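Prolyl-tRNA synthetase (Giardia lamblia ATCC 50803, PDB 3IAL) probably catalyses the ATP-dependent attachment of L-proline to tRNA(Pro), releasing AMP and diphosphate, and is captured here with bound prolyl-adenylate. Local coordinates at residues E327-L336 / P394-S402; C378-G386 / I417-L428. All blocks are in the same frame, centred on the assembly; numbering follows the deposited sequence.

Both contacts pack helices around the five-stranded sheet of the anticodon-binding domain, and their centres lie about 16 Å apart. Contact 1 packs the C-terminal end of helix 315-334 against helix 395-399 and the residues after it; it is partly buried, with Ile328 and Val398 inside and Glu327 and Lys335 at the surface. Contact 2 is the more deeply buried, with no touching residue fully exposed, and sets strand 377-382 and the turn beyond it against helix 416-438. The two meet where Val398 touches Cys378 and Ile417, and where Leu332 packs on Ile417. Contact 1 relies on sulfur, methyl and methylene packing, whereas contact 2 passes from aliphatic packing to an arginine-aspartate salt bridge.

Contact 1: residues E327-L336 / P394-S402; sequences EIADTLKSKL and PITEVMKVS
Met399 reaches out from the short helix 395-399 and lays its thioether against helix 315-334, over Glu327, Ile328 and Thr331. Its CB and CG only span the gap. CG is anti to the carbonyl carbon (chi1 -53°), and bends at chi2 and chi3 then bring SD and CE against the neighbouring helix, crossing Ile328 and Thr331 at about a right angle. SD sits 3.6 Å from Glu327 O and touches the flank of Ile328, with CG1 at 4.0 Å. CE, the tip, rests 3.6 Å from Thr331 OG1 and also meets CB of Glu327, whose exposed carboxylate borders it through OE1 and makes a long, weak ion pair with Lys324. The Thr331 hydroxyl is already engaged: it donates to Glu327 O at 3.0 Å, nearly in line with the C=O, and Thr331 N bonds the same oxygen.

Thr331 points its other branch at the chain leaving the short helix. CG2, anti to the backbone N, slides past Val401 and comes within 3.9 Å of Val401 CG2, a methyl that also meets CB of Lys335. The other methyl of Val401, CG1, packs on Leu336 CD2 at 4.3 Å. On the buried side Ile328 CG2 meets Val398 CG1 at 4.1 Å, and Ile328 CD1 extends toward Ile395. Outside both segments, Asn415 ND2 hydrogen-bonds the backbone oxygens of Val398, in the short helix, and Lys400, just beyond it.

The contact thus ties the long helix to the short one that follows edge strand 391-394 of the five-stranded sheet. No hydrogen bond crosses it. Because Glu327 O already takes two bonds from Thr331, the methionine tip lies beside a carbonyl whose polarity is met within its own helix, which implies cohesion by shape and dispersion.

Contact 2: residues C378-G386 / I417-L428; sequences CIVVPRDVG and IKDELDAYKARL
Val380 faces Ile417 where strand 377-382 of the anticodon-binding domain's mixed five-stranded sheet packs against helix 416-438. The strand pairs antiparallel with 364-369 and 391-394, and its direction lies 23° from that of the helix. Val380 CG2 meets Ile417 CD1 at 4.3 Å, an aliphatic start to the interface. Two residues on, Pro382 turns its ring to the helix: CB lies 3.4 Å from Arg427 NH2, at the edge of the guanidinium, and CG approaches Glu420 OE1, which is held in a salt bridge by Arg391.

At Arg383 the chain leaves the sheet. Its CB touches CE1 of Tyr424 at 4.0 Å, while its guanidinium heads off to Asp287 and the carbonyl of Glu358; the tyrosine hydroxyl bonds Leu293 O.

Asp384 then provides the polar link. With CG set between its backbone N and carbonyl carbon (chi1 64°), the carboxylate meets Arg427 side-on. OD1 takes NH2 at 3.1 Å and OD2 takes NE at 2.9 Å, each oxygen using its syn lone pair. The two flat groups are nearly coplanar, and this double grip fixes the rotation of both. OD1 also lies at the edge of the Tyr424 ring, 3.4 Å from CD1. Arg391 also lies close to Arg427, and the carboxylates of Glu420 and Asp384, bridged to Arg391 and Arg427 respectively, probably balance their charge. Last comes Val385, whose CG1 lies 4.1 Å from Arg427 NE.

Contact 1: residues E327-L336 / P394-S402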
loop_
_atom_site.group_PDB
_atom_site.type_symbol
_atom_site.label_atom_id
_atom_site.label_comp_id
_atom_site.label_asym_id
_atom_site.label_seq_id
_atom_site.Cartn_x
_atom_site.Cartn_y
_atom_site.Cartn_z
ATOM N N GLU B 327 -21.242 -24.505 -0.839
ATOM C CA GLU B 327 -20.193 -25.500 -0.593
ATOM C C GLU B 327 -19.076 -25.429 -1.635
ATOM O O GLU B 327 -17.912 -25.679 -1.314
ATOM C CB GLU B 327 -20.768 -26.919 -0.575
ATOM C CG GLU B 327 -21.731 -27.207 0.568
ATOM C CD GLU B 327 -22.353 -28.589 0.458
ATOM O OE1 GLU B 327 -21.620 -29.544 0.118
ATOM O OE2 GLU B 327 -23.573 -28.721 0.703
ATOM N N ILE B 328 -19.436 -25.121 -2.883
ATOM C CA ILE B 328 -18.445 -24.868 -3.926
ATOM C C ILE B 328 -17.665 -23.591 -3.594
ATOM O O ILE B 328 -16.436 -23.598 -3.582
ATOM C CB ILE B 328 -19.091 -24.743 -5.320
ATOM C CG1 ILE B 328 -19.632 -26.103 -5.780
ATOM C CG2 ILE B 328 -18.090 -24.231 -6.337
ATOM C CD1 ILE B 328 -20.267 -26.073 -7.165
ATOM N N ALA B 329 -18.383 -22.509 -3.300
ATOM C CA ALA B 329 -17.736 -21.248 -2.941
ATOM C C ALA B 329 -16.776 -21.407 -1.749
ATOM O O ALA B 329 -15.651 -20.912 -1.795
ATOM C CB ALA B 329 -18.777 -20.169 -2.658
ATOM N N ASP B 330 -17.217 -22.107 -0.706
ATOM C CA ASP B 330 -16.420 -22.275 0.513
ATOM C C ASP B 330 -15.140 -23.076 0.267
ATOM O O ASP B 330 -14.086 -22.721 0.777
ATOM C CB ASP B 330 -17.246 -22.923 1.637
ATOM C CG ASP B 330 -18.319 -21.989 2.201
ATOM O OD1 ASP B 330 -18.164 -20.752 2.101
ATOM O OD2 ASP B 330 -19.323 -22.497 2.757
ATOM N N THR B 331 -15.241 -24.151 -0.512
ATOM C CA THR B 331 -14.068 -24.923 -0.928
ATOM C C THR B 331 -13.081 -24.067 -1.745
ATOM O O THR B 331 -11.886 -24.023 -1.439
ATOM C CB THR B 331 -14.492 -26.155 -1.749
ATOM O OG1 THR B 331 -15.249 -27.036 -0.913
ATOM C CG2 THR B 331 -13.281 -26.903 -2.298
ATOM N N LEU B 332 -13.584 -23.379 -2.769
ATOM C CA LEU B 332 -12.731 -22.519 -3.605
ATOM C C LEU B 332 -12.044 -21.394 -2.806
ATOM O O LEU B 332 -10.895 -21.051 -3.088
ATOM C CB LEU B 332 -13.523 -21.922 -4.771
ATOM C CG LEU B 332 -14.173 -22.887 -5.766
ATOM C CD1 LEU B 332 -14.769 -22.091 -6.918
ATOM C CD2 LEU B 332 -13.198 -23.946 -6.280
ATOM N N LYS B 333 -12.731 -20.834 -1.812
ATOM C CA LYS B 333 -12.141 -19.774 -0.987
ATOM C C LYS B 333 -11.176 -20.334 0.068
ATOM O O LYS B 333 -10.006 -19.938 0.127
ATOM C CB LYS B 333 -13.229 -18.936 -0.306
ATOM C CG LYS B 333 -13.975 -18.007 -1.257
ATOM C CD LYS B 333 -14.867 -17.015 -0.513
ATOM C CE LYS B 333 -16.087 -17.690 0.080
ATOM N NZ LYS B 333 -17.072 -16.692 0.588
ATOM N N SER B 334 -11.670 -21.269 0.876
ATOM C CA SER B 334 -10.934 -21.752 2.045
ATOM C C SER B 334 -9.728 -22.627 1.700
ATOM O O SER B 334 -8.662 -22.468 2.295
ATOM C CB SER B 334 -11.878 -22.504 2.985
ATOM O OG SER B 334 -13.043 -21.735 3.228
ATOM N N LYS B 335 -9.894 -23.541 0.746
ATOM C CA LYS B 335 -8.834 -24.504 0.407
ATOM C C LYS B 335 -7.861 -24.005 -0.670
ATOM O O LYS B 335 -6.700 -24.410 -0.683
ATOM C CB LYS B 335 -9.436 -25.846 -0.042
ATOM C CG LYS B 335 -9.975 -26.715 1.085
ATOM C CD LYS B 335 -8.853 -27.316 1.940
ATOM C CE LYS B 335 -9.357 -28.473 2.792
ATOM N NZ LYS B 335 -8.511 -28.688 4.002
ATOM N N LEU B 336 -8.334 -23.149 -1.574
ATOM C CA LEU B 336 -7.518 -22.681 -2.695
ATOM C C LEU B 336 -7.140 -21.199 -2.620
ATOM O O LEU B 336 -6.258 -20.757 -3.351
ATOM C CB LEU B 336 -8.241 -22.957 -4.020
ATOM C CG LEU B 336 -8.672 -24.405 -4.274
ATOM C CD1 LEU B 336 -9.550 -24.507 -5.529
ATOM C CD2 LEU B 336 -7.454 -25.312 -4.380
ATOM N N PRO B 394 -17.883 -32.587 -13.225
ATOM C CA PRO B 394 -18.613 -33.106 -12.072
ATOM C C PRO B 394 -18.389 -32.237 -10.840
ATOM O O PRO B 394 -17.294 -31.722 -10.660
ATOM C CB PRO B 394 -18.007 -34.500 -11.871
ATOM C CG PRO B 394 -17.567 -34.906 -13.231
ATOM C CD PRO B 394 -17.115 -33.645 -13.910
ATOM N N ILE B 395 -19.421 -32.071 -10.017
ATOM C CA ILE B 395 -19.337 -31.240 -8.821
ATOM C C ILE B 395 -18.318 -31.818 -7.851
ATOM O O ILE B 395 -17.558 -31.072 -7.235
ATOM C CB ILE B 395 -20.709 -31.084 -8.120
ATOM C CG1 ILE B 395 -21.658 -30.249 -8.983
ATOM C CG2 ILE B 395 -20.552 -30.403 -6.754
ATOM C CD1 ILE B 395 -23.042 -30.083 -8.383
ATOM N N THR B 396 -18.303 -33.148 -7.732
ATOM C CA THR B 396 -17.333 -33.854 -6.896
ATOM C C THR B 396 -15.891 -33.506 -7.282
ATOM O O THR B 396 -15.066 -33.232 -6.418
ATOM C CB THR B 396 -17.523 -35.384 -6.983
ATOM O OG1 THR B 396 -17.414 -35.801 -8.347
ATOM C CG2 THR B 396 -18.889 -35.799 -6.424
ATOM N N GLU B 397 -15.603 -33.503 -8.582
ATOM C CA GLU B 397 -14.275 -33.126 -9.086
ATOM C C GLU B 397 -13.939 -31.682 -8.701
ATOM O O GLU B 397 -12.843 -31.408 -8.221
ATOM C CB GLU B 397 -14.210 -33.309 -10.607
ATOM C CG GLU B 397 -12.804 -33.248 -11.191
ATOM C CD GLU B 397 -12.759 -33.584 -12.676
ATOM O OE1 GLU B 397 -13.612 -34.372 -13.146
ATOM O OE2 GLU B 397 -11.860 -33.066 -13.375
ATOM N N VAL B 398 -14.891 -30.771 -8.900
ATOM C CA VAL B 398 -14.722 -29.366 -8.516
ATOM C C VAL B 398 -14.409 -29.193 -7.017
ATOM O O VAL B 398 -13.639 -28.302 -6.645
ATOM C CB VAL B 398 -15.959 -28.522 -8.923
ATOM C CG1 VAL B 398 -15.936 -27.156 -8.275
ATOM C CG2 VAL B 398 -16.034 -28.395 -10.445
ATOM N N MET B 399 -14.992 -30.046 -6.172
ATOM C CA MET B 399 -14.730 -30.020 -4.725
ATOM C C MET B 399 -13.422 -30.757 -4.368
ATOM O O MET B 399 -12.899 -30.597 -3.264
ATOM C CB MET B 399 -15.889 -30.659 -3.949
ATOM C CG MET B 399 -17.288 -30.089 -4.249
ATOM S SD MET B 399 -17.757 -28.629 -3.299
ATOM C CE MET B 399 -17.945 -29.317 -1.659
ATOM N N LYS B 400 -12.906 -31.559 -5.301
ATOM C CA LYS B 400 -11.709 -32.366 -5.075
ATOM C C LYS B 400 -10.460 -31.491 -4.985
ATOM O O LYS B 400 -10.138 -30.762 -5.923
ATOM C CB LYS B 400 -11.547 -33.393 -6.195
ATOM C CG LYS B 400 -10.314 -34.277 -6.120
ATOM C CD LYS B 400 -10.393 -35.307 -7.237
ATOM C CE LYS B 400 -9.110 -36.081 -7.436
ATOM N NZ LYS B 400 -9.291 -37.165 -8.466
ATOM N N VAL B 401 -9.778 -31.581 -3.845
ATOM C CA VAL B 401 -8.553 -30.843 -3.577
ATOM C C VAL B 401 -7.507 -31.826 -3.061
ATOM O O VAL B 401 -7.763 -32.558 -2.102
ATOM C CB VAL B 401 -8.788 -29.740 -2.512
ATOM C CG1 VAL B 401 -7.488 -29.005 -2.191
ATOM C CG2 VAL B 401 -9.865 -28.753 -2.988
ATOM N N SER B 402 -6.350 -31.862 -3.721
ATOM C CA SER B 402 -5.214 -32.645 -3.259
ATOM C C SER B 402 -4.056 -31.700 -2.927
ATOM O O SER B 402 -3.897 -30.645 -3.548
ATOM C CB SER B 402 -4.794 -33.696 -4.295
ATOM O OG SER B 402 -4.265 -33.094 -5.463
#

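Contact 2: residues C378-G386 / I417-L428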
loop_
_atom_site.group_PDB
_atom_site.type_symbol
_atom_site.label_atom_id
_atom_site.label_comp_id
_atom_site.label_asym_id
_atom_site.label_seq_id
_atom_site.Cartn_x
_atom_site.Cartn_y
_atom_site.Cartn_z
ATOM N N CYS B 378 -21.628 -29.411 -13.044
ATOM C CA CYS B 378 -21.795 -27.971 -13.199
ATOM C C CYS B 378 -21.082 -27.524 -14.477
ATOM O O CYS B 378 -20.293 -28.270 -15.048
ATOM C CB CYS B 378 -21.249 -27.215 -11.988
ATOM S SG CYS B 378 -19.471 -27.339 -11.789
ATOM N N ILE B 379 -21.376 -26.308 -14.923
ATOM C CA ILE B 379 -20.807 -25.780 -16.150
ATOM C C ILE B 379 -19.782 -24.714 -15.793
ATOM O O ILE B 379 -20.096 -23.769 -15.068
ATOM C CB ILE B 379 -21.899 -25.191 -17.062
ATOM C CG1 ILE B 379 -22.931 -26.271 -17.405
ATOM C CG2 ILE B 379 -21.302 -24.627 -18.335
ATOM C CD1 ILE B 379 -24.017 -26.436 -16.345
ATOM N N VAL B 380 -18.560 -24.892 -16.295
ATOM C CA VAL B 380 -17.457 -23.978 -16.050
ATOM C C VAL B 380 -17.009 -23.372 -17.381
ATOM O O VAL B 380 -16.659 -24.092 -18.308
ATOM C CB VAL B 380 -16.271 -24.697 -15.366
ATOM C CG1 VAL B 380 -15.144 -23.723 -15.082
ATOM C CG2 VAL B 380 -16.725 -25.368 -14.075
ATOM N N VAL B 381 -17.028 -22.043 -17.459
ATOM C CA VAL B 381 -16.774 -21.320 -18.704
ATOM C C VAL B 381 -15.658 -20.301 -18.485
ATOM O O VAL B 381 -15.842 -19.359 -17.720
ATOM C CB VAL B 381 -18.047 -20.582 -19.176
ATOM C CG1 VAL B 381 -17.807 -19.868 -20.515
ATOM C CG2 VAL B 381 -19.236 -21.562 -19.278
ATOM N N PRO B 382 -14.488 -20.500 -19.126
ATOM C CA PRO B 382 -13.433 -19.490 -19.038
ATOM C C PRO B 382 -13.739 -18.284 -19.921
ATOM O O PRO B 382 -14.425 -18.418 -20.934
ATOM C CB PRO B 382 -12.171 -20.222 -19.538
ATOM C CG PRO B 382 -12.571 -21.633 -19.776
ATOM C CD PRO B 382 -14.053 -21.667 -19.907
ATOM N N ARG B 383 -13.210 -17.131 -19.538
ATOM C CA ARG B 383 -13.561 -15.854 -20.157
ATOM C C ARG B 383 -13.041 -15.678 -21.590
ATOM O O ARG B 383 -13.709 -15.065 -22.415
ATOM C CB ARG B 383 -13.046 -14.701 -19.271
ATOM C CG ARG B 383 -13.200 -13.308 -19.846
ATOM C CD ARG B 383 -14.651 -12.953 -20.155
ATOM N NE ARG B 383 -14.737 -11.609 -20.710
ATOM C CZ ARG B 383 -14.538 -11.287 -21.988
ATOM N NH1 ARG B 383 -14.254 -12.216 -22.906
ATOM N NH2 ARG B 383 -14.629 -10.013 -22.356
ATOM N N ASP B 384 -11.847 -16.192 -21.878
ATOM C CA ASP B 384 -11.202 -15.935 -23.170
ATOM C C ASP B 384 -11.795 -16.723 -24.337
ATOM O O ASP B 384 -11.738 -16.260 -25.472
ATOM C CB ASP B 384 -9.700 -16.195 -23.091
ATOM C CG ASP B 384 -9.371 -17.653 -22.804
ATOM O OD1 ASP B 384 -10.130 -18.298 -22.046
ATOM O OD2 ASP B 384 -8.353 -18.146 -23.340
ATOM N N VAL B 385 -12.343 -17.903 -24.059
ATOM C CA VAL B 385 -12.919 -18.765 -25.107
ATOM C C VAL B 385 -14.444 -18.754 -25.094
ATOM O O VAL B 385 -15.079 -18.959 -26.133
ATOM C CB VAL B 385 -12.433 -20.235 -24.990
ATOM C CG1 VAL B 385 -10.978 -20.349 -25.420
ATOM C CG2 VAL B 385 -12.638 -20.774 -23.573
ATOM N N GLY B 386 -15.021 -18.552 -23.912
ATOM C CA GLY B 386 -16.452 -18.314 -23.777
ATOM C C GLY B 386 -17.344 -19.544 -23.842
ATOM O O GLY B 386 -16.890 -20.686 -23.682
ATOM N N ILE B 417 -10.456 -26.342 -10.764
ATOM C CA ILE B 417 -10.694 -24.911 -11.000
ATOM C C ILE B 417 -9.359 -24.158 -11.077
ATOM O O ILE B 417 -9.170 -23.318 -11.951
ATOM C CB ILE B 417 -11.620 -24.267 -9.924
ATOM C CG1 ILE B 417 -12.959 -25.009 -9.830
ATOM C CG2 ILE B 417 -11.867 -22.805 -10.246
ATOM C CD1 ILE B 417 -13.619 -25.281 -11.171
ATOM N N LYS B 418 -8.434 -24.483 -10.178
ATOM C CA LYS B 418 -7.063 -24.002 -10.293
ATOM C C LYS B 418 -6.472 -24.378 -11.663
ATOM O O LYS B 418 -5.975 -23.505 -12.375
ATOM C CB LYS B 418 -6.191 -24.532 -9.145
ATOM C CG LYS B 418 -4.699 -24.311 -9.348
ATOM C CD LYS B 418 -3.907 -24.442 -8.051
ATOM C CE LYS B 418 -2.407 -24.263 -8.307
ATOM N NZ LYS B 418 -1.830 -25.384 -9.114
ATOM N N ASP B 419 -6.539 -25.659 -12.036
ATOM C CA ASP B 419 -6.053 -26.101 -13.359
ATOM C C ASP B 419 -6.637 -25.255 -14.492
ATOM O O ASP B 419 -5.930 -24.902 -15.436
ATOM C CB ASP B 419 -6.386 -27.571 -13.636
ATOM C CG ASP B 419 -5.668 -28.534 -12.706
ATOM O OD1 ASP B 419 -4.490 -28.310 -12.380
ATOM O OD2 ASP B 419 -6.291 -29.535 -12.309
ATOM N N GLU B 420 -7.925 -24.936 -14.389
ATOM C CA GLU B 420 -8.604 -24.120 -15.397
ATOM C C GLU B 420 -8.078 -22.690 -15.422
ATOM O O GLU B 420 -7.939 -22.101 -16.498
ATOM C CB GLU B 420 -10.124 -24.125 -15.175
ATOM C CG GLU B 420 -10.803 -25.435 -15.542
ATOM C CD GLU B 420 -10.762 -25.725 -17.033
ATOM O OE1 GLU B 420 -11.071 -24.825 -17.839
ATOM O OE2 GLU B 420 -10.432 -26.871 -17.403
ATOM N N LEU B 421 -7.787 -22.131 -14.245
ATOM C CA LEU B 421 -7.185 -20.800 -14.177
ATOM C C LEU B 421 -5.786 -20.797 -14.795
ATOM O O LEU B 421 -5.450 -19.889 -15.554
ATOM C CB LEU B 421 -7.125 -20.279 -12.741
ATOM C CG LEU B 421 -8.439 -19.775 -12.145
ATOM C CD1 LEU B 421 -8.263 -19.500 -10.655
ATOM C CD2 LEU B 421 -8.941 -18.544 -12.889
ATOM N N ASP B 422 -4.985 -21.812 -14.467
ATOM C CA ASP B 422 -3.647 -21.973 -15.034
ATOM C C ASP B 422 -3.658 -22.163 -16.546
ATOM O O ASP B 422 -2.801 -21.616 -17.250
ATOM C CB ASP B 422 -2.920 -23.165 -14.392
ATOM C CG ASP B 422 -2.561 -22.923 -12.940
ATOM O OD1 ASP B 422 -2.536 -21.749 -12.513
ATOM O OD2 ASP B 422 -2.308 -23.911 -12.223
ATOM N N ALA B 423 -4.613 -22.945 -17.045
ATOM C CA ALA B 423 -4.739 -23.153 -18.490
ATOM C C ALA B 423 -5.180 -21.856 -19.165
ATOM O O ALA B 423 -4.735 -21.530 -20.272
ATOM C CB ALA B 423 -5.703 -24.293 -18.794
ATOM N N TYR B 424 -6.039 -21.113 -18.474
ATOM C CA TYR B 424 -6.493 -19.783 -18.910
ATOM C C TYR B 424 -5.326 -18.798 -19.062
ATOM O O TYR B 424 -5.181 -18.158 -20.104
ATOM C CB TYR B 424 -7.536 -19.287 -17.905
ATOM C CG TYR B 424 -7.980 -17.845 -17.979
ATOM C CD1 TYR B 424 -8.817 -17.392 -18.996
ATOM C CD2 TYR B 424 -7.644 -16.955 -16.968
ATOM C CE1 TYR B 424 -9.263 -16.072 -19.017
ATOM C CE2 TYR B 424 -8.078 -15.654 -16.981
ATOM C CZ TYR B 424 -8.882 -15.207 -18.003
ATOM O OH TYR B 424 -9.301 -13.890 -17.992
ATOM N N LYS B 425 -4.492 -18.707 -18.028
ATOM C CA LYS B 425 -3.257 -17.926 -18.070
ATOM C C LYS B 425 -2.381 -18.296 -19.250
ATOM O O LYS B 425 -1.893 -17.422 -19.964
ATOM C CB LYS B 425 -2.436 -18.152 -16.797
ATOM C CG LYS B 425 -2.801 -17.257 -15.631
ATOM C CD LYS B 425 -1.956 -17.578 -14.409
ATOM C CE LYS B 425 -0.494 -17.154 -14.575
ATOM N NZ LYS B 425 0.234 -17.282 -13.286
ATOM N N ALA B 426 -2.168 -19.601 -19.435
ATOM C CA ALA B 426 -1.297 -20.102 -20.495
ATOM C C ALA B 426 -1.836 -19.780 -21.895
ATOM O O ALA B 426 -1.044 -19.489 -22.795
ATOM C CB ALA B 426 -1.045 -21.613 -20.331
ATOM N N ARG B 427 -3.160 -19.806 -22.078
ATOM C CA ARG B 427 -3.756 -19.360 -23.351
ATOM C C ARG B 427 -3.592 -17.843 -23.558
ATOM O O ARG B 427 -3.268 -17.401 -24.663
ATOM C CB ARG B 427 -5.237 -19.739 -23.463
ATOM C CG ARG B 427 -5.492 -21.240 -23.570
ATOM C CD ARG B 427 -6.959 -21.559 -23.842
ATOM N NE ARG B 427 -7.876 -20.994 -22.849
ATOM C CZ ARG B 427 -8.270 -21.593 -21.724
ATOM N NH1 ARG B 427 -7.830 -22.804 -21.391
ATOM N NH2 ARG B 427 -9.115 -20.969 -20.915
ATOM N N LEU B 428 -3.817 -17.047 -22.511
ATOM C CA LEU B 428 -3.612 -15.594 -22.608
ATOM C C LEU B 428 -2.154 -15.278 -22.986
ATOM O O LEU B 428 -1.892 -14.443 -23.857
ATOM C CB LEU B 428 -3.962 -14.891 -21.291
ATOM C CG LEU B 428 -5.417 -14.874 -20.800
ATOM C CD1 LEU B 428 -5.505 -14.024 -19.526
ATOM C CD2 LEU B 428 -6.402 -14.364 -21.844
#